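Side-chain contacts in PA0821 (Pseudomonas aeruginosa, PDB 7DRG), which probably serves as the immunity protein (antitoxin) that protects the cell from a putative VRR-NUC nuclease effector of the type VI secretion system: residues R133-Q136 and A137-H141; G101-D104 and E105-L109; A217-P220 and E221-P224; Q60-D63 and E64-R67. One frame throughout, in Å; residues are numbered along the deposited sequence.

Contact 1: R133-Q136 and A137-H141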
# COMPACT_ATOMS: atom_id res chain seq x y z
N ARG B 133 -23.45 20.71 -20.91
CA ARG B 133 -24.38 21.64 -21.53
C ARG B 133 -24.36 21.48 -23.05
O ARG B 133 -23.37 21.03 -23.64
CB ARG B 133 -24.02 23.09 -21.18
CG ARG B 133 -23.82 23.35 -19.71
CD ARG B 133 -23.11 24.67 -19.52
NE ARG B 133 -22.77 24.92 -18.12
CZ ARG B 133 -23.57 25.52 -17.26
NH1 ARG B 133 -24.78 25.93 -17.64
NH2 ARG B 133 -23.18 25.72 -16.00
N SER B 134 -25.47 21.88 -23.68
CA SER B 134 -25.57 21.78 -25.13
C SER B 134 -24.39 22.47 -25.82
O SER B 134 -23.79 21.91 -26.74
CB SER B 134 -26.89 22.38 -25.61
OG SER B 134 -26.92 22.51 -27.02
N TRP B 135 -24.06 23.70 -25.40
CA TRP B 135 -22.98 24.42 -26.07
C TRP B 135 -21.62 23.81 -25.76
O TRP B 135 -20.72 23.85 -26.61
CB TRP B 135 -22.98 25.90 -25.68
CG TRP B 135 -22.73 26.20 -24.23
CD1 TRP B 135 -23.68 26.47 -23.29
CD2 TRP B 135 -21.46 26.29 -23.56
NE1 TRP B 135 -23.09 26.71 -22.08
CE2 TRP B 135 -21.73 26.61 -22.22
CE3 TRP B 135 -20.13 26.13 -23.97
CZ2 TRP B 135 -20.72 26.77 -21.27
CZ3 TRP B 135 -19.13 26.29 -23.03
CH2 TRP B 135 -19.43 26.61 -21.69
N GLN B 136 -21.46 23.23 -24.57
CA GLN B 136 -20.23 22.51 -24.26
C GLN B 136 -20.04 21.33 -25.20
O GLN B 136 -18.94 21.11 -25.73
CB GLN B 136 -20.25 22.04 -22.81
CG GLN B 136 -19.90 23.14 -21.82
CD GLN B 136 -20.07 22.72 -20.37
OE1 GLN B 136 -20.83 21.81 -20.06
NE2 GLN B 136 -19.37 23.40 -19.48
N ALA B 137 -21.11 20.57 -25.43
CA ALA B 137 -21.05 19.45 -26.37
C ALA B 137 -20.73 19.92 -27.78
O ALA B 137 -19.95 19.28 -28.49
CB ALA B 137 -22.36 18.66 -26.35
N LYS B 138 -21.30 21.05 -28.19
CA LYS B 138 -21.03 21.54 -29.53
C LYS B 138 -19.63 22.13 -29.66
O LYS B 138 -19.10 22.18 -30.77
CB LYS B 138 -22.09 22.57 -29.94
CG LYS B 138 -23.43 21.92 -30.29
CD LYS B 138 -24.50 22.96 -30.61
CE LYS B 138 -25.82 22.62 -29.93
NZ LYS B 138 -26.52 21.45 -30.53
N MSE B 139 -19.03 22.57 -28.55
CA MSE B 139 -17.66 23.08 -28.60
C MSE B 139 -16.64 21.95 -28.46
O MSE B 139 -15.43 22.19 -28.55
CB MSE B 139 -17.42 24.12 -27.50
CG MSE B 139 -18.27 25.39 -27.59
SE MSE B 139 -18.04 26.40 -29.25
CE MSE B 139 -19.69 25.92 -30.17
N GLY B 140 -17.12 20.73 -28.24
CA GLY B 140 -16.27 19.56 -28.17
C GLY B 140 -16.29 18.81 -26.86
O GLY B 140 -15.83 17.66 -26.82
N HIS B 141 -16.79 19.39 -25.77
CA HIS B 141 -16.84 18.69 -24.48
C HIS B 141 -18.20 18.01 -24.34
O HIS B 141 -19.08 18.45 -23.61
CB HIS B 141 -16.59 19.67 -23.33
CG HIS B 141 -15.18 20.18 -23.26
ND1 HIS B 141 -14.68 20.85 -22.17
CD2 HIS B 141 -14.16 20.10 -24.15
CE1 HIS B 141 -13.42 21.18 -22.39
NE2 HIS B 141 -13.08 20.74 -23.59
O HOH W 1 -29.04 22.64 -28.95
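Gln-136 and His-141 are joined through the backbone at the end of a short helix, where Gln-136 O takes the N-H of His-141 at 2.8 Å. Gly-140, with positive phi (120°), sends its own N-H to Ala-137 O, and the two bonds together make a Schellman motif closing helix 134-139. At the opposite end Ala-137 N binds the N-cap carbonyl Arg-133 O in a nearly straight bond of 2.9 Å. The Gln-136 side chain, extended beyond CG, runs back to the same residue: Gln-136 OE1 accepts from Arg-133 N at 3.0 Å, the side-chain-to-N-cap half of a capping box. On its way its CG passes over one face of the Trp-135 indole, offset toward the rim, while selenomethionine Met-139 reaches the ring's edge, near its plane, with Met-139 CG 4.1 Å from Trp-135 CE3. One helical turn also separates Ser-134 from Lys-138. The bend at the lysine's third torsion (chi3 -135°) brings CE to 3.1 Å from Ser-134 OG, and the fourth turns NZ toward a water that joins it, weakly, to that hydroxyl. The helix joins strand 126-131 to its antiparallel partner 144-151 at the protein surface, and its first turn rests on the 105-106 loop, where Ser-134 bonds to Glu-105 through the backbone and Arg-133 NH1 to Asp-106 O.

Contact 2: G101-D104 and E105-L109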
# COMPACT_ATOMS: atom_id res chain seq x y z
N GLY B 101 -37.07 19.38 -15.09
CA GLY B 101 -38.04 20.17 -15.84
C GLY B 101 -37.81 21.66 -15.77
O GLY B 101 -38.31 22.40 -16.63
N ALA B 102 -37.09 22.13 -14.76
CA ALA B 102 -36.72 23.53 -14.65
C ALA B 102 -35.49 23.88 -15.47
O ALA B 102 -35.00 25.01 -15.38
CB ALA B 102 -36.48 23.90 -13.18
N MSE B 103 -34.97 22.94 -16.25
CA MSE B 103 -33.72 23.13 -16.97
C MSE B 103 -33.91 22.99 -18.47
O MSE B 103 -34.81 22.30 -18.93
CB MSE B 103 -32.68 22.13 -16.46
CG MSE B 103 -32.51 22.18 -14.96
SE MSE B 103 -31.25 20.84 -14.31
CE MSE B 103 -29.73 21.99 -13.96
N ASP B 104 -33.06 23.68 -19.23
CA ASP B 104 -33.07 23.53 -20.68
C ASP B 104 -31.71 22.98 -21.13
O ASP B 104 -30.87 22.59 -20.32
CB ASP B 104 -33.42 24.85 -21.37
CG ASP B 104 -32.47 26.00 -21.04
OD1 ASP B 104 -31.31 25.75 -20.64
OD2 ASP B 104 -32.89 27.17 -21.17
N GLU B 105 -31.52 22.95 -22.45
CA GLU B 105 -30.38 22.25 -23.01
C GLU B 105 -29.05 22.89 -22.64
O GLU B 105 -28.01 22.22 -22.71
CB GLU B 105 -30.50 22.16 -24.53
CG GLU B 105 -30.54 23.50 -25.24
CD GLU B 105 -31.96 23.95 -25.58
OE1 GLU B 105 -32.92 23.45 -24.96
OE2 GLU B 105 -32.10 24.80 -26.49
N ASP B 106 -29.04 24.17 -22.25
CA ASP B 106 -27.80 24.83 -21.88
C ASP B 106 -27.49 24.76 -20.39
O ASP B 106 -26.46 25.29 -19.97
CB ASP B 106 -27.82 26.29 -22.34
CG ASP B 106 -27.54 26.43 -23.82
OD1 ASP B 106 -26.71 25.66 -24.34
OD2 ASP B 106 -28.16 27.30 -24.47
N ASP B 107 -28.34 24.12 -19.59
CA ASP B 107 -28.00 23.90 -18.20
C ASP B 107 -27.12 22.66 -18.05
O ASP B 107 -27.18 21.73 -18.85
CB ASP B 107 -29.27 23.74 -17.36
CG ASP B 107 -30.02 25.04 -17.18
OD1 ASP B 107 -29.37 26.06 -16.86
OD2 ASP B 107 -31.25 25.05 -17.37
N HIS B 108 -26.28 22.68 -17.02
CA HIS B 108 -25.40 21.57 -16.69
C HIS B 108 -26.11 20.63 -15.72
O HIS B 108 -26.63 21.08 -14.70
CB HIS B 108 -24.09 22.10 -16.09
CG HIS B 108 -23.27 21.08 -15.36
ND1 HIS B 108 -22.75 19.95 -15.97
CD2 HIS B 108 -22.85 21.03 -14.07
CE1 HIS B 108 -22.06 19.25 -15.09
NE2 HIS B 108 -22.11 19.88 -13.93
N LEU B 109 -26.15 19.34 -16.05
CA LEU B 109 -26.75 18.38 -15.14
C LEU B 109 -25.76 18.07 -14.03
O LEU B 109 -24.64 17.64 -14.30
CB LEU B 109 -27.12 17.09 -15.86
CG LEU B 109 -28.02 17.21 -17.08
CD1 LEU B 109 -28.58 15.84 -17.38
CD2 LEU B 109 -29.10 18.23 -16.83
O HOH W 2 -30.83 28.75 -22.79
O HOH W 3 -29.84 27.72 -19.53
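The carboxylates of Asp-104 and Asp-107 are nearly parallel, their planes 16° apart, although the two side chains cross at about a right angle. Asp-107 OD2 lies over one face of the Asp-104 carboxylate, only 3.3 Å from Asp-104 OD1, a like-charge approach that donors around them should ease. The backbone N-H of Asp-106 comes to Asp-104 OD1 from the other face, 45° out of the plane. Asp-107 OD2 is met on its anti side by Asp-104 N at 2.9 Å. A water standing little out of the Asp-104 plane donates a hydrogen bond to Asp-104 OD1 at 2.7 Å and a weak one to Asp-107 OD1, linking the pair, while a second water donates to Asp-104 OD2 and weakly to Asp-106 OD2. These groups decorate a type I beta turn, closed by Asp-107 N to Asp-104 O at 3.0 Å, and the Asp-106 N bond adds an Asx turn within it. The Asp-104 CG sits between the backbone N and the carbonyl carbon (chi1 59°), which turns OD1 back toward the N-H of Asp-106. The turn lies between helix 96-101 and strand 109-114, and Arg-55 of helix 52-69 also holds Asp-104 O. Selenomethionine Met-103 packs against the Asp-107 end of the turn and the residues after it: its CB touches Asp-107 OD2 at 3.4 Å, its methyl CE lies 3.3 Å from His-108 O, and its SE meets Leu-109 CD2 at 4.2 Å. His-108 directs its ring elsewhere, with ND1 bonded to Gly-131 O and an edge-to-face meeting with Tyr-130.

Contact 3: A217-P220 and E221-P224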
# COMPACT_ATOMS: atom_id res chain seq x y z
N ALA B 217 -13.62 12.59 -18.35
CA ALA B 217 -14.48 12.39 -19.52
C ALA B 217 -14.12 13.30 -20.69
O ALA B 217 -14.22 12.89 -21.85
CB ALA B 217 -15.94 12.60 -19.11
N ASN B 218 -13.75 14.55 -20.43
CA ASN B 218 -13.53 15.49 -21.53
C ASN B 218 -12.11 16.04 -21.56
O ASN B 218 -11.87 17.12 -22.11
CB ASN B 218 -14.56 16.62 -21.47
CG ASN B 218 -15.97 16.12 -21.74
OD1 ASN B 218 -16.32 15.78 -22.86
ND2 ASN B 218 -16.78 16.03 -20.69
N THR B 219 -11.17 15.29 -21.00
CA THR B 219 -9.76 15.59 -21.18
C THR B 219 -9.33 15.25 -22.61
O THR B 219 -9.94 14.40 -23.26
CB THR B 219 -8.92 14.78 -20.19
OG1 THR B 219 -9.13 13.38 -20.43
CG2 THR B 219 -9.30 15.11 -18.76
N PRO B 220 -8.28 15.90 -23.12
CA PRO B 220 -7.78 15.52 -24.45
C PRO B 220 -7.36 14.06 -24.53
O PRO B 220 -7.47 13.45 -25.60
CB PRO B 220 -6.59 16.46 -24.67
CG PRO B 220 -6.79 17.58 -23.71
CD PRO B 220 -7.49 16.99 -22.52
N GLU B 221 -6.90 13.49 -23.42
CA GLU B 221 -6.48 12.10 -23.43
C GLU B 221 -7.63 11.14 -23.70
O GLU B 221 -7.39 10.02 -24.17
CB GLU B 221 -5.81 11.75 -22.09
CG GLU B 221 -4.43 12.38 -21.89
CD GLU B 221 -4.47 13.74 -21.19
OE1 GLU B 221 -5.54 14.39 -21.15
OE2 GLU B 221 -3.41 14.17 -20.68
N PHE B 222 -8.86 11.57 -23.47
CA PHE B 222 -10.01 10.66 -23.65
C PHE B 222 -10.56 10.68 -25.09
O PHE B 222 -11.41 9.88 -25.38
CB PHE B 222 -11.09 10.99 -22.61
CG PHE B 222 -11.44 9.88 -21.66
CD1 PHE B 222 -10.49 9.31 -20.85
CD2 PHE B 222 -12.74 9.43 -21.57
CE1 PHE B 222 -10.83 8.30 -19.96
CE2 PHE B 222 -13.07 8.41 -20.70
CZ PHE B 222 -12.12 7.85 -19.89
N LYS B 223 -10.05 11.56 -25.94
CA LYS B 223 -10.57 11.66 -27.30
C LYS B 223 -10.47 10.36 -28.11
O LYS B 223 -11.41 10.06 -28.86
CB LYS B 223 -9.86 12.80 -28.05
CG LYS B 223 -9.90 14.18 -27.37
CD LYS B 223 -11.00 15.09 -27.91
CE LYS B 223 -10.70 16.56 -27.62
NZ LYS B 223 -10.83 16.91 -26.17
N PRO B 224 -9.38 9.58 -28.05
CA PRO B 224 -9.32 8.35 -28.85
C PRO B 224 -10.48 7.40 -28.56
O PRO B 224 -11.05 7.40 -27.47
CB PRO B 224 -7.97 7.74 -28.46
CG PRO B 224 -7.14 8.89 -28.09
CD PRO B 224 -8.08 9.84 -27.39
O HOH W 4 -12.04 14.10 -24.97
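Thr-219 O is gripped twice: Phe-222 N donates to it at 3.0 Å and a water at 2.7 Å. That water in turn accepts from Lys-223 NZ at 3.3 Å, tying the lysine head to the turn it follows. One residue on, Lys-223 N donates to Pro-220 O at 3.2 Å. Both backbone donors sit well above the carbonyl planes, by 59° and 62°, rather than close to the C=O axes. Such i to i+3 bonds belong to a 3-10 turn, here running through Pro-220, Glu-221 and Phe-222 in the loop between helix 213-216 and strand 233-237. Thr-219, just before it, holds its hydroxyl between the backbone N and the carbonyl carbon (chi1 60°), where OG1 finds Leu-216 O. Around this core the side chains fold back on the turn. Lys-223 CG, anti to its carbonyl carbon, lies 3.1 Å from Pro-220 O; the bend at the second torsion then leads the chain back past Pro-220 CA toward the water. On another flank Glu-221 runs side by side with the proline ring, its OE1 3.5 Å from Pro-220 CD and equally far from Thr-219 CB. Phe-222 is buried: its CB lies near Ala-217 O, from which CD2 is 3.8 Å away. Its ring stacks on Tyr-302 and also meets Tyr-45, while Asn-218, just before the turn, gives its ND2 to Leu-143 O.

Contact 4: Q60-D63 and E64-R67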
# COMPACT_ATOMS: atom_id res chain seq x y z
N GLN B 60 -35.68 7.70 -15.64
CA GLN B 60 -36.12 6.31 -15.52
C GLN B 60 -35.04 5.46 -14.86
O GLN B 60 -35.36 4.58 -14.04
CB GLN B 60 -36.51 5.76 -16.89
CG GLN B 60 -36.88 4.28 -16.92
CD GLN B 60 -38.15 3.92 -16.16
OE1 GLN B 60 -39.06 4.74 -15.99
NE2 GLN B 60 -38.23 2.67 -15.70
N CYS B 61 -33.77 5.73 -15.17
CA CYS B 61 -32.68 5.07 -14.45
C CYS B 61 -32.79 5.32 -12.95
O CYS B 61 -32.65 4.40 -12.14
CB CYS B 61 -31.32 5.54 -14.96
SG CYS B 61 -30.90 5.08 -16.65
N PHE B 62 -33.02 6.58 -12.57
CA PHE B 62 -33.10 6.89 -11.15
C PHE B 62 -34.31 6.22 -10.50
O PHE B 62 -34.21 5.76 -9.35
CB PHE B 62 -33.13 8.40 -10.91
CG PHE B 62 -33.06 8.78 -9.46
CD1 PHE B 62 -31.95 8.44 -8.71
CD2 PHE B 62 -34.11 9.44 -8.84
CE1 PHE B 62 -31.87 8.76 -7.36
CE2 PHE B 62 -34.03 9.77 -7.49
CZ PHE B 62 -32.90 9.43 -6.76
N ASP B 63 -35.45 6.16 -11.20
CA ASP B 63 -36.61 5.46 -10.64
C ASP B 63 -36.26 4.01 -10.31
O ASP B 63 -36.61 3.50 -9.24
CB ASP B 63 -37.77 5.49 -11.63
CG ASP B 63 -38.46 6.84 -11.72
OD1 ASP B 63 -38.28 7.68 -10.81
OD2 ASP B 63 -39.20 7.04 -12.71
N GLU B 64 -35.57 3.33 -11.23
CA GLU B 64 -35.13 1.95 -11.02
C GLU B 64 -34.20 1.84 -9.83
O GLU B 64 -34.31 0.91 -9.01
CB GLU B 64 -34.42 1.45 -12.27
CG GLU B 64 -35.25 0.71 -13.25
CD GLU B 64 -34.38 -0.08 -14.19
OE1 GLU B 64 -33.86 0.52 -15.15
OE2 GLU B 64 -34.20 -1.30 -13.95
N PHE B 65 -33.23 2.75 -9.74
CA PHE B 65 -32.27 2.72 -8.65
C PHE B 65 -32.93 3.05 -7.32
O PHE B 65 -32.66 2.40 -6.30
CB PHE B 65 -31.15 3.71 -8.96
CG PHE B 65 -30.15 3.88 -7.85
CD1 PHE B 65 -29.13 2.96 -7.67
CD2 PHE B 65 -30.23 4.98 -7.00
CE1 PHE B 65 -28.20 3.13 -6.66
CE2 PHE B 65 -29.29 5.15 -5.98
CZ PHE B 65 -28.29 4.22 -5.82
N GLU B 66 -33.83 4.04 -7.32
CA GLU B 66 -34.44 4.50 -6.08
C GLU B 66 -35.35 3.45 -5.48
O GLU B 66 -35.53 3.43 -4.25
CB GLU B 66 -35.20 5.80 -6.34
CG GLU B 66 -35.57 6.58 -5.10
CD GLU B 66 -36.21 7.92 -5.42
OE1 GLU B 66 -37.09 7.96 -6.32
OE2 GLU B 66 -35.83 8.93 -4.79
N ARG B 67 -35.92 2.56 -6.30
CA ARG B 67 -36.71 1.47 -5.73
C ARG B 67 -35.88 0.63 -4.76
O ARG B 67 -36.40 0.16 -3.74
CB ARG B 67 -37.28 0.58 -6.84
CG ARG B 67 -38.24 -0.49 -6.31
CD ARG B 67 -38.76 -1.40 -7.41
NE ARG B 67 -37.69 -2.13 -8.08
CZ ARG B 67 -37.14 -3.25 -7.60
NH1 ARG B 67 -37.57 -3.77 -6.46
NH2 ARG B 67 -36.16 -3.84 -8.27
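Phe-62, Phe-65 and Glu-66 form the close-packed side of one helical turn, with Phe-62 CE1 4.1 Å from Phe-65 CD2. The approach is unequal: the Phe-62 carbon comes to the edge of the Phe-65 ring, near its plane, whereas Phe-65 CD2 meets the Phe-62 ring only obliquely. Glu-66 lies one turn on from Phe-62, its backbone N donating to Phe-62 O at 2.7 Å and its CB over one face of the Phe-62 ring, offset toward the rim. With CG anti to N (chi1 -165°) and the next torsion extended, the glutamate crosses the ring at a slant, so that OE2 ends 3.4 Å from Phe-62 CE2, the carboxylate and ring planes being 53° apart; OE2 is also hydrogen-bonded to Tyr-90 OH. Both phenylalanines are buried; Phe-62 stacks on Tyr-113, and both meet Phe-127.

The other side is looser. Gln-60 NE2 stands 4.3 Å from Glu-64 CG, so these two side chains barely touch, and Glu-64 contacts the preceding turn chiefly through CB, 3.4 Å from Cys-61 O. Arg-67, exposed, bends at its third torsion and leads its guanidinium off the turn. Two acids here look outward: Asp-63 forms a salt bridge to Arg-97 of helix 96-101 and Glu-64 another to Arg-172 of helix 161-173. The chemistry thus suggests an amphipathic helix whose aromatic side joins the hydrophobic core and whose Asp-63 and Glu-64 tie it to two neighbouring helices; Arg-172 probably also eases the close approach of Glu-64 to Asp-168.

Along the chain contact 4 comes first, on helix 52-69, followed by contact 2 in the loop before strand 109-114, contact 1 on helix 134-139 and contact 3 in the loop before strand 233-237. Contacts 1 and 2 have centres 13 Å apart and touch, Ser-134 N lying 2.7 Å from Glu-105 O. Contact 3 adjoins contact 1, centres 14 Å apart, through His-141 and Asn-218. Contact 1 thus bridges contacts 2 and 3, whose nearest atoms are about 8 Å apart. These three local turns and caps meet on connections of the presumed immunity fold, while contact 4 belongs to a helix packed on its aromatic core, although Arg-55 of that helix reaches the turn of contact 2.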